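Local coordinates for protein diaminobutyrate-pyruvate transaminase and L-2,4-diaminobutyrate decarboxylase (PDB 2QMA) that probably acts, through this C-terminal pyridoxal-phosphate-dependent domain of a longer transaminase-decarboxylase protein, as an L-2,4-diaminobutyrate decarboxylase, at residues Thr403-Glu417 with Glu421-His433. Sequence-based numbering, arbitrary orientation.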
# COMPACT_ATOMS: atom_id res chain seq x y z
N THR A 403 25.56 -18.43 2.94
CA THR A 403 26.23 -17.15 2.82
C THR A 403 27.69 -17.27 3.28
O THR A 403 28.57 -16.69 2.65
CB THR A 403 25.45 -16.05 3.60
OG1 THR A 403 24.11 -15.98 3.09
CG2 THR A 403 26.13 -14.71 3.49
N LEU A 404 27.94 -18.00 4.38
CA LEU A 404 29.30 -18.18 4.89
C LEU A 404 30.12 -18.98 3.88
O LEU A 404 31.32 -18.72 3.64
CB LEU A 404 29.28 -18.86 6.25
CG LEU A 404 28.56 -18.02 7.32
CD1 LEU A 404 28.36 -18.82 8.59
CD2 LEU A 404 29.32 -16.72 7.60
N GLU A 405 29.46 -19.97 3.28
CA GLU A 405 30.10 -20.80 2.26
C GLU A 405 30.50 -20.03 1.00
O GLU A 405 31.58 -20.26 0.43
CB GLU A 405 29.18 -21.96 1.91
CG GLU A 405 29.11 -23.03 3.01
CD GLU A 405 28.17 -24.16 2.65
OE1 GLU A 405 27.44 -24.08 1.62
OE2 GLU A 405 28.15 -25.13 3.42
N VAL A 406 29.61 -19.14 0.54
CA VAL A 406 29.88 -18.26 -0.61
C VAL A 406 31.01 -17.27 -0.29
O VAL A 406 31.89 -17.10 -1.11
CB VAL A 406 28.61 -17.55 -1.11
CG1 VAL A 406 28.92 -16.45 -2.21
CG2 VAL A 406 27.61 -18.59 -1.61
N ALA A 407 30.98 -16.66 0.90
CA ALA A 407 32.09 -15.81 1.34
C ALA A 407 33.40 -16.58 1.26
O ALA A 407 34.36 -16.07 0.70
CB ALA A 407 31.86 -15.23 2.74
N ASP A 408 33.42 -17.83 1.75
CA ASP A 408 34.63 -18.67 1.68
C ASP A 408 35.08 -18.93 0.25
O ASP A 408 36.27 -18.92 -0.05
CB ASP A 408 34.41 -20.01 2.38
CG ASP A 408 34.53 -19.91 3.88
OD1 ASP A 408 35.13 -18.91 4.37
OD2 ASP A 408 34.04 -20.82 4.58
N MSE A 409 34.12 -19.19 -0.63
CA MSE A 409 34.41 -19.45 -2.02
C MSE A 409 35.06 -18.22 -2.67
O MSE A 409 36.01 -18.36 -3.46
CB MSE A 409 33.10 -19.84 -2.72
CG MSE A 409 33.21 -20.24 -4.19
SE MSE A 409 31.36 -20.21 -4.91
CE MSE A 409 30.56 -21.25 -3.51
N ILE A 410 34.58 -17.02 -2.31
CA ILE A 410 35.17 -15.78 -2.84
C ILE A 410 36.59 -15.54 -2.25
O ILE A 410 37.50 -15.10 -2.96
CB ILE A 410 34.23 -14.60 -2.60
CG1 ILE A 410 32.99 -14.76 -3.50
CG2 ILE A 410 34.91 -13.24 -2.89
CD1 ILE A 410 31.85 -13.86 -3.14
N ARG A 411 36.74 -15.88 -0.97
CA ARG A 411 38.00 -15.72 -0.23
C ARG A 411 39.16 -16.45 -0.90
O ARG A 411 40.29 -15.93 -0.93
CB ARG A 411 37.82 -16.24 1.20
CG ARG A 411 38.87 -15.77 2.19
CD ARG A 411 38.80 -16.58 3.49
NE ARG A 411 37.44 -16.70 4.04
CZ ARG A 411 36.79 -15.70 4.63
NH1 ARG A 411 37.38 -14.52 4.74
NH2 ARG A 411 35.55 -15.89 5.10
N THR A 412 38.89 -17.63 -1.44
CA THR A 412 39.93 -18.52 -1.98
C THR A 412 40.04 -18.42 -3.51
O THR A 412 40.80 -19.17 -4.15
CB THR A 412 39.71 -19.96 -1.48
OG1 THR A 412 38.50 -20.48 -2.04
CG2 THR A 412 39.59 -19.98 0.06
N ASN A 413 39.31 -17.47 -4.07
CA ASN A 413 39.33 -17.19 -5.50
C ASN A 413 40.09 -15.90 -5.75
O ASN A 413 39.64 -14.81 -5.37
CB ASN A 413 37.89 -17.11 -6.04
CG ASN A 413 37.85 -16.96 -7.54
OD1 ASN A 413 38.47 -16.08 -8.12
ND2 ASN A 413 37.08 -17.82 -8.19
N ASP A 414 41.25 -16.06 -6.40
CA ASP A 414 42.19 -14.97 -6.69
C ASP A 414 41.60 -13.89 -7.61
O ASP A 414 42.17 -12.79 -7.70
CB ASP A 414 43.52 -15.46 -7.32
CG ASP A 414 43.86 -16.97 -7.04
OD1 ASP A 414 43.06 -17.74 -6.45
OD2 ASP A 414 44.98 -17.37 -7.45
N GLN A 415 40.50 -14.21 -8.30
CA GLN A 415 39.84 -13.27 -9.23
C GLN A 415 38.93 -12.24 -8.53
O GLN A 415 38.47 -11.29 -9.16
CB GLN A 415 39.05 -14.03 -10.31
CG GLN A 415 39.87 -14.91 -11.24
CD GLN A 415 40.80 -14.09 -12.12
OE1 GLN A 415 41.96 -13.86 -11.77
NE2 GLN A 415 40.28 -13.60 -13.24
N PHE A 416 38.71 -12.43 -7.23
CA PHE A 416 37.83 -11.57 -6.43
C PHE A 416 38.50 -11.22 -5.11
O PHE A 416 39.48 -11.85 -4.73
CB PHE A 416 36.47 -12.24 -6.18
CG PHE A 416 35.72 -12.54 -7.46
CD1 PHE A 416 34.96 -11.56 -8.07
CD2 PHE A 416 35.82 -13.80 -8.06
CE1 PHE A 416 34.28 -11.80 -9.28
CE2 PHE A 416 35.15 -14.07 -9.27
CZ PHE A 416 34.38 -13.07 -9.88
N GLU A 417 37.96 -10.22 -4.45
CA GLU A 417 38.37 -9.86 -3.11
C GLU A 417 37.13 -9.73 -2.22
O GLU A 417 36.23 -8.94 -2.51
CB GLU A 417 39.18 -8.57 -3.12
CG GLU A 417 39.43 -7.99 -1.73
CD GLU A 417 40.19 -6.67 -1.75
OE1 GLU A 417 40.09 -5.90 -2.74
OE2 GLU A 417 40.86 -6.38 -0.72
N GLU A 421 32.99 -9.77 6.27
CA GLU A 421 32.58 -11.08 6.71
C GLU A 421 31.08 -10.97 6.85
O GLU A 421 30.60 -9.99 7.44
CB GLU A 421 33.26 -11.46 8.04
CG GLU A 421 34.79 -11.71 7.96
CD GLU A 421 35.21 -12.77 6.94
OE1 GLU A 421 34.42 -13.71 6.66
OE2 GLU A 421 36.34 -12.64 6.41
N PRO A 422 30.32 -11.95 6.30
CA PRO A 422 28.86 -11.79 6.30
C PRO A 422 28.25 -11.87 7.70
O PRO A 422 28.81 -12.52 8.57
CB PRO A 422 28.37 -12.99 5.47
CG PRO A 422 29.57 -13.52 4.77
CD PRO A 422 30.74 -13.20 5.64
N SER A 423 27.09 -11.24 7.87
CA SER A 423 26.36 -11.25 9.15
C SER A 423 24.97 -11.84 9.00
O SER A 423 24.34 -12.29 9.96
CB SER A 423 26.29 -9.84 9.73
OG SER A 423 27.62 -9.34 9.92
N LEU A 424 24.47 -11.87 7.77
CA LEU A 424 23.15 -12.43 7.55
C LEU A 424 23.16 -13.19 6.23
O LEU A 424 23.75 -14.28 6.16
CB LEU A 424 22.05 -11.35 7.61
CG LEU A 424 20.75 -11.77 8.33
CD1 LEU A 424 19.99 -10.56 8.80
CD2 LEU A 424 19.86 -12.64 7.40
N SER A 425 22.52 -12.65 5.21
CA SER A 425 22.54 -13.33 3.90
C SER A 425 23.10 -12.47 2.76
O SER A 425 22.87 -12.78 1.56
CB SER A 425 21.17 -13.92 3.56
OG SER A 425 20.23 -12.95 3.14
N THR A 426 23.84 -11.40 3.11
CA THR A 426 24.52 -10.59 2.10
C THR A 426 26.02 -10.95 2.00
O THR A 426 26.66 -11.38 2.99
CB THR A 426 24.37 -9.03 2.31
OG1 THR A 426 25.06 -8.63 3.51
CG2 THR A 426 22.91 -8.60 2.39
N VAL A 427 26.57 -10.75 0.80
CA VAL A 427 28.00 -10.92 0.60
C VAL A 427 28.52 -9.69 -0.14
O VAL A 427 27.97 -9.30 -1.15
CB VAL A 427 28.31 -12.22 -0.17
CG1 VAL A 427 29.82 -12.34 -0.48
CG2 VAL A 427 27.85 -13.43 0.61
N LEU A 428 29.61 -9.12 0.37
CA LEU A 428 30.20 -7.90 -0.17
C LEU A 428 31.61 -8.19 -0.66
O LEU A 428 32.47 -8.69 0.08
CB LEU A 428 30.19 -6.78 0.90
CG LEU A 428 28.82 -6.34 1.44
CD1 LEU A 428 28.92 -5.35 2.60
CD2 LEU A 428 27.89 -5.76 0.34
N PHE A 429 31.83 -7.92 -1.95
CA PHE A 429 33.06 -8.32 -2.61
C PHE A 429 33.25 -7.52 -3.88
O PHE A 429 32.41 -6.73 -4.24
CB PHE A 429 32.99 -9.82 -2.94
CG PHE A 429 32.05 -10.14 -4.08
CD1 PHE A 429 32.55 -10.43 -5.36
CD2 PHE A 429 30.67 -10.17 -3.87
CE1 PHE A 429 31.69 -10.75 -6.42
CE2 PHE A 429 29.80 -10.50 -4.92
CZ PHE A 429 30.31 -10.78 -6.20
N ARG A 430 34.35 -7.74 -4.57
CA ARG A 430 34.60 -7.02 -5.79
C ARG A 430 35.46 -7.88 -6.67
O ARG A 430 36.14 -8.78 -6.16
CB ARG A 430 35.26 -5.67 -5.51
CG ARG A 430 36.65 -5.75 -4.90
CD ARG A 430 37.23 -4.36 -4.89
NE ARG A 430 38.49 -4.26 -4.17
CZ ARG A 430 39.09 -3.10 -3.91
NH1 ARG A 430 38.55 -1.96 -4.32
NH2 ARG A 430 40.24 -3.08 -3.24
N ALA A 431 35.37 -7.68 -7.99
CA ALA A 431 36.36 -8.22 -8.92
C ALA A 431 37.70 -7.52 -8.69
O ALA A 431 37.75 -6.32 -8.46
CB ALA A 431 35.90 -8.04 -10.36
N THR A 432 38.77 -8.29 -8.75
CA THR A 432 40.10 -7.75 -8.49
C THR A 432 41.01 -7.88 -9.75
O THR A 432 40.72 -8.66 -10.65
CB THR A 432 40.69 -8.38 -7.20
OG1 THR A 432 41.76 -7.57 -6.72
CG2 THR A 432 41.16 -9.80 -7.45
N HIS A 433 42.07 -7.07 -9.80
CA HIS A 433 43.04 -7.04 -10.93
C HIS A 433 44.28 -6.30 -10.42
O HIS A 433 44.15 -5.37 -9.61
CB HIS A 433 42.44 -6.28 -12.12
CG HIS A 433 43.21 -6.47 -13.41
ND1 HIS A 433 44.11 -5.54 -13.89
CD2 HIS A 433 43.20 -7.48 -14.31
CE1 HIS A 433 44.62 -5.97 -15.02
NE2 HIS A 433 44.08 -7.14 -15.31
O HOH W 1 42.15 -10.52 -11.35
O HOH W 2 42.20 -6.30 -4.21
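Ile-410 lays its CD1 over one face of the Phe-429 ring, a CH-pi contact 4.0 Å from the centroid, and the same methyl meets Val-427 CG1 tip to tip. They fill the seam between the end of helix 389-411 and the hairpin of strands 416-418 and 426-431; the helix lies on one face of the four-stranded antiparallel sheet, whose edge strand within this chain is 416-418, in the small C-terminal part of this PLP-dependent decarboxylase fold. Helical residues 403-411 and strand 426-431 run nearly parallel, 14° between their axes. Phe-416 brings its CD1 to the edge of the Phe-429 ring; the two side chains lie side by side and point the same way, their ring planes oblique at 68°. Phe-470 of the next strand packs edge-to-face on Phe-429.

Toward the start of the helix segment, Pro-422 fits against Ala-407 CB and Thr-403 CG2. Thr-403, its OG1 turned beside the backbone N (chi1 -58°), presses CG2 tightly on Pro-422 CB (3.4 Å), while OG1 bonds back to Leu-399 O.

Between the two segments, Glu-417 and Arg-430 exchange N-H and carbonyl, and Thr-432 N bonds Gln-415 O (3.0 Å); Leu-428 and Leu-419 continue the ladder. At the polar edge, Arg-411, bent at chi3, grips Glu-421 end-on, one nitrogen to each oxygen on its syn lone pair, and turns its NE edge to Asp-408 OD1. Glu-417 and Arg-430 run side by side on the sheet; Glu-417 OE1 takes both NE (2.7 Å) and NH2 of Arg-430. A water 2.6 Å from Glu-417 OE1 also bonds Thr-432 OG1.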